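Glutathione S-transferase (Bombyx mori, PDB 3AY8) probably transfers glutathione to electrophilic compounds, working as a homodimeric cytosolic glutathione transferase of the silkworm. Local coordinates at residues A[3-11]-A[27-37]. Residues are numbered along the deposited sequence; the frame is centred on the assembly and turned at random. Where two conformers were deposited one is given.
Sequences SLKLYHFPV and IPIQIEIVNLF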
loop_
_atom_site.group_PDB
_atom_site.type_symbol
_atom_site.label_atom_id
_atom_site.label_comp_id
_atom_site.label_asym_id
_atom_site.label_seq_id
_atom_site.Cartn_x
_atom_site.Cartn_y
_atom_site.Cartn_z
ATOM N N SER A 3 -10.553 9.469 -25.540
ATOM C CA SER A 3 -11.393 8.704 -24.623
ATOM C C SER A 3 -10.565 8.141 -23.459
ATOM O O SER A 3 -9.431 7.722 -23.646
ATOM C CB SER A 3 -12.085 7.572 -25.379
ATOM O OG SER A 3 -13.110 6.995 -24.592
ATOM N N LEU A 4 -11.141 8.148 -22.262
ATOM C CA LEU A 4 -10.513 7.570 -21.078
ATOM C C LEU A 4 -10.452 6.036 -21.199
ATOM O O LEU A 4 -11.461 5.395 -21.497
ATOM C CB LEU A 4 -11.309 8.006 -19.847
ATOM C CG LEU A 4 -10.804 7.702 -18.439
ATOM C CD1 LEU A 4 -9.538 8.473 -18.102
ATOM C CD2 LEU A 4 -11.894 8.013 -17.430
ATOM N N LYS A 5 -9.271 5.454 -20.982
ATOM C CA LYS A 5 -9.085 4.008 -21.130
ATOM C C LYS A 5 -8.479 3.293 -19.904
ATOM O O LYS A 5 -7.517 3.774 -19.298
ATOM C CB LYS A 5 -8.247 3.718 -22.380
ATOM C CG LYS A 5 -8.120 2.238 -22.719
ATOM C CD LYS A 5 -8.421 1.956 -24.189
ATOM C CE LYS A 5 -7.250 2.271 -25.114
ATOM N NZ LYS A 5 -7.429 1.622 -26.464
ATOM N N LEU A 6 -9.046 2.140 -19.560
ATOM C CA LEU A 6 -8.491 1.273 -18.513
ATOM C C LEU A 6 -8.035 -0.053 -19.105
ATOM O O LEU A 6 -8.829 -0.754 -19.733
ATOM C CB LEU A 6 -9.516 1.029 -17.400
ATOM C CG LEU A 6 -9.026 0.223 -16.185
ATOM C CD1 LEU A 6 -8.067 1.045 -15.339
ATOM C CD2 LEU A 6 -10.178 -0.265 -15.339
ATOM N N TYR A 7 -6.755 -0.374 -18.930
ATOM C CA TYR A 7 -6.248 -1.698 -19.272
ATOM C C TYR A 7 -6.456 -2.610 -18.064
ATOM O O TYR A 7 -5.900 -2.363 -16.985
ATOM C CB TYR A 7 -4.781 -1.636 -19.700
ATOM C CG TYR A 7 -4.592 -0.841 -20.982
ATOM C CD1 TYR A 7 -4.528 -1.489 -22.222
ATOM C CD2 TYR A 7 -4.526 0.556 -20.960
ATOM C CE1 TYR A 7 -4.376 -0.765 -23.409
ATOM C CE2 TYR A 7 -4.373 1.290 -22.135
ATOM C CZ TYR A 7 -4.303 0.618 -23.354
ATOM O OH TYR A 7 -4.149 1.330 -24.515
ATOM N N HIS A 8 -7.248 -3.663 -18.267
ATOM C CA HIS A 8 -7.915 -4.363 -17.169
ATOM C C HIS A 8 -7.816 -5.873 -17.318
ATOM O O HIS A 8 -8.002 -6.419 -18.415
ATOM C CB HIS A 8 -9.391 -3.917 -17.118
ATOM C CG HIS A 8 -10.214 -4.586 -16.057
ATOM N ND1 HIS A 8 -11.441 -5.167 -16.322
ATOM C CD2 HIS A 8 -10.006 -4.742 -14.726
ATOM C CE1 HIS A 8 -11.947 -5.655 -15.201
ATOM N NE2 HIS A 8 -11.095 -5.413 -14.221
ATOM N N PHE A 9 -7.527 -6.553 -16.213
ATOM C CA PHE A 9 -7.569 -8.015 -16.177
ATOM C C PHE A 9 -8.620 -8.416 -15.140
ATOM O O PHE A 9 -8.356 -8.306 -13.940
ATOM C CB PHE A 9 -6.177 -8.576 -15.818
ATOM C CG PHE A 9 -6.087 -10.098 -15.808
ATOM C CD1 PHE A 9 -6.796 -10.876 -16.725
ATOM C CD2 PHE A 9 -5.257 -10.742 -14.892
ATOM C CE1 PHE A 9 -6.682 -12.277 -16.725
ATOM C CE2 PHE A 9 -5.132 -12.135 -14.882
ATOM C CZ PHE A 9 -5.847 -12.904 -15.803
ATOM N N PRO A 10 -9.814 -8.881 -15.596
ATOM C CA PRO A 10 -10.928 -9.098 -14.663
ATOM C C PRO A 10 -10.606 -10.033 -13.498
ATOM O O PRO A 10 -11.235 -9.943 -12.463
ATOM C CB PRO A 10 -12.030 -9.690 -15.546
ATOM C CG PRO A 10 -11.725 -9.158 -16.921
ATOM C CD PRO A 10 -10.217 -9.131 -16.996
ATOM N N VAL A 11 -9.622 -10.900 -13.661
ATOM C CA VAL A 11 -9.233 -11.830 -12.599
ATOM C C VAL A 11 -8.570 -11.130 -11.403
ATOM O O VAL A 11 -8.681 -11.595 -10.259
ATOM C CB VAL A 11 -8.293 -12.924 -13.157
ATOM C CG1 VAL A 11 -7.606 -13.723 -12.034
ATOM C CG2 VAL A 11 -9.072 -13.863 -14.088
ATOM N N ILE A 27 -18.049 7.349 -14.466
ATOM C CA ILE A 27 -17.365 7.841 -15.654
ATOM C C ILE A 27 -17.418 6.798 -16.775
ATOM O O ILE A 27 -17.159 5.611 -16.544
ATOM C CB ILE A 27 -15.902 8.303 -15.352
ATOM C CG1 ILE A 27 -15.333 9.144 -16.506
ATOM C CG2 ILE A 27 -14.991 7.120 -15.013
ATOM C CD1 ILE A 27 -15.882 10.567 -16.584
ATOM N N PRO A 28 -17.781 7.243 -17.994
ATOM C CA PRO A 28 -17.679 6.340 -19.136
ATOM C C PRO A 28 -16.199 6.054 -19.419
ATOM O O PRO A 28 -15.384 6.980 -19.481
ATOM C CB PRO A 28 -18.306 7.155 -20.275
ATOM C CG PRO A 28 -19.302 8.041 -19.580
ATOM C CD PRO A 28 -18.552 8.459 -18.330
ATOM N N ILE A 29 -15.856 4.780 -19.567
ATOM C CA ILE A 29 -14.462 4.380 -19.779
ATOM C C ILE A 29 -14.377 3.256 -20.770
ATOM O O ILE A 29 -15.185 2.317 -20.727
ATOM C CB ILE A 29 -13.798 3.781 -18.517
ATOM C CG1 ILE A 29 -14.765 3.685 -17.348
ATOM C CG2 ILE A 29 -12.471 4.465 -18.216
ATOM C CD1 ILE A 29 -14.813 2.302 -16.794
ATOM N N GLN A 30 -13.393 3.344 -21.659
ATOM C CA GLN A 30 -13.049 2.231 -22.536
ATOM C C GLN A 30 -12.290 1.205 -21.716
ATOM O O GLN A 30 -11.408 1.563 -20.922
ATOM C CB GLN A 30 -12.155 2.686 -23.687
ATOM C CG GLN A 30 -12.872 3.297 -24.877
ATOM C CD GLN A 30 -11.946 3.480 -26.079
ATOM O OE1 GLN A 30 -11.131 2.607 -26.399
ATOM N NE2 GLN A 30 -12.069 4.615 -26.746
ATOM N N ILE A 31 -12.628 -0.062 -21.904
ATOM C CA ILE A 31 -11.995 -1.128 -21.162
ATOM C C ILE A 31 -11.315 -2.054 -22.143
ATOM O O ILE A 31 -11.975 -2.707 -22.964
ATOM C CB ILE A 31 -13.004 -1.923 -20.297
ATOM C CG1 ILE A 31 -13.681 -1.005 -19.268
ATOM C CG2 ILE A 31 -12.304 -3.118 -19.606
ATOM C CD1 ILE A 31 -14.825 -1.644 -18.542
ATOM N N GLU A 32 -9.994 -2.069 -22.084
ATOM C CA GLU A 32 -9.201 -2.996 -22.873
ATOM C C GLU A 32 -8.822 -4.179 -21.991
ATOM O O GLU A 32 -8.068 -4.014 -21.034
ATOM C CB GLU A 32 -7.945 -2.300 -23.389
ATOM C CG GLU A 32 -7.053 -3.191 -24.230
ATOM C CD GLU A 32 -7.291 -3.014 -25.708
ATOM O OE1 GLU A 32 -6.803 -2.010 -26.270
ATOM O OE2 GLU A 32 -7.965 -3.878 -26.305
ATOM N N ILE A 33 -9.355 -5.359 -22.310
ATOM C CA ILE A 33 -9.079 -6.566 -21.550
ATOM C C ILE A 33 -7.665 -7.047 -21.861
ATOM O O ILE A 33 -7.286 -7.186 -23.026
ATOM C CB ILE A 33 -10.126 -7.685 -21.817
ATOM C CG1 ILE A 33 -11.552 -7.216 -21.453
ATOM C CG2 ILE A 33 -9.753 -8.975 -21.082
ATOM C CD1 ILE A 33 -11.743 -6.819 -19.949
ATOM N N VAL A 34 -6.886 -7.269 -20.808
ATOM C CA VAL A 34 -5.498 -7.703 -20.926
ATOM C C VAL A 34 -5.398 -9.037 -20.198
ATOM O O VAL A 34 -5.460 -9.088 -18.971
ATOM C CB VAL A 34 -4.520 -6.647 -20.315
ATOM C CG1 VAL A 34 -3.065 -7.104 -20.412
ATOM C CG2 VAL A 34 -4.685 -5.293 -21.002
ATOM N N ASN A 35 -5.273 -10.119 -20.959
ATOM C CA ASN A 35 -5.150 -11.445 -20.369
ATOM C C ASN A 35 -3.708 -11.704 -19.936
ATOM O O ASN A 35 -2.864 -12.101 -20.744
ATOM C CB ASN A 35 -5.640 -12.524 -21.341
ATOM C CG ASN A 35 -5.661 -13.908 -20.720
ATOM O OD1 ASN A 35 -5.109 -14.134 -19.639
ATOM N ND2 ASN A 35 -6.301 -14.848 -21.404
ATOM N N LEU A 36 -3.433 -11.481 -18.656
ATOM C CA LEU A 36 -2.098 -11.732 -18.121
ATOM C C LEU A 36 -1.723 -13.222 -18.078
ATOM O O LEU A 36 -0.539 -13.560 -18.066
ATOM C CB LEU A 36 -1.905 -11.058 -16.758
ATOM C CG LEU A 36 -1.813 -9.526 -16.755
ATOM C CD1 LEU A 36 -1.383 -9.037 -15.380
ATOM C CD2 LEU A 36 -0.865 -8.983 -17.835
ATOM N N PHE A 37 -2.721 -14.104 -18.093
ATOM C CA PHE A 37 -2.458 -15.547 -18.192
ATOM C C PHE A 37 -1.829 -15.966 -19.534
ATOM O O PHE A 37 -1.178 -17.012 -19.612
ATOM C CB PHE A 37 -3.725 -16.371 -17.934
ATOM C CG PHE A 37 -4.159 -16.405 -16.491
ATOM C CD1 PHE A 37 -5.455 -16.794 -16.159
ATOM C CD2 PHE A 37 -3.282 -16.044 -15.467
ATOM C CE1 PHE A 37 -5.873 -16.833 -14.833
ATOM C CE2 PHE A 37 -3.694 -16.077 -14.133
ATOM C CZ PHE A 37 -4.992 -16.474 -13.816
#
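Leu6 lies between Gln30 and Glu32 where strands 5-8 and 30-33 pair, the two parallel strands of a beta-alpha-beta unit, joined by helix 13-25, in the thioredoxin-like domain of a glutathione transferase. Leu6 N donates to Gln30 O (2.8 Å, nearly straight at 173°) and Leu6 O accepts from Glu32 N; likewise His8 N donates to Glu32 O, and His8 O accepts from Val34 N. On one face, the buried Tyr7 ring runs beside the Glu32 chain, and Val34 CG2 meets the ring edge. Lys5 and Glu32 suit this face because their methylenes pack while their charged ends can meet: one modelled position of Glu32 allows a long, doubtful salt bridge to Lys5, and a weak bond to Ser45. The other face carries Leu6, His8, Ile31 and Ile33; His8 and Ile31 also touch helix 13-25. Buried, apolar Leu4 packs against Ile29, Leu58 of strand 57-60 and Leu75 of helix 68-79. Beyond the strands, Phe9 CG, anti to the backbone N (chi1 -178°), carries its ring out between Leu36 CB and an offset Val11 CB, a slot suited to a flat aromatic. Its edge meets the Phe37 face, planes at 83°, with Phe9 CZ 3.9 Å from Phe37 CD1.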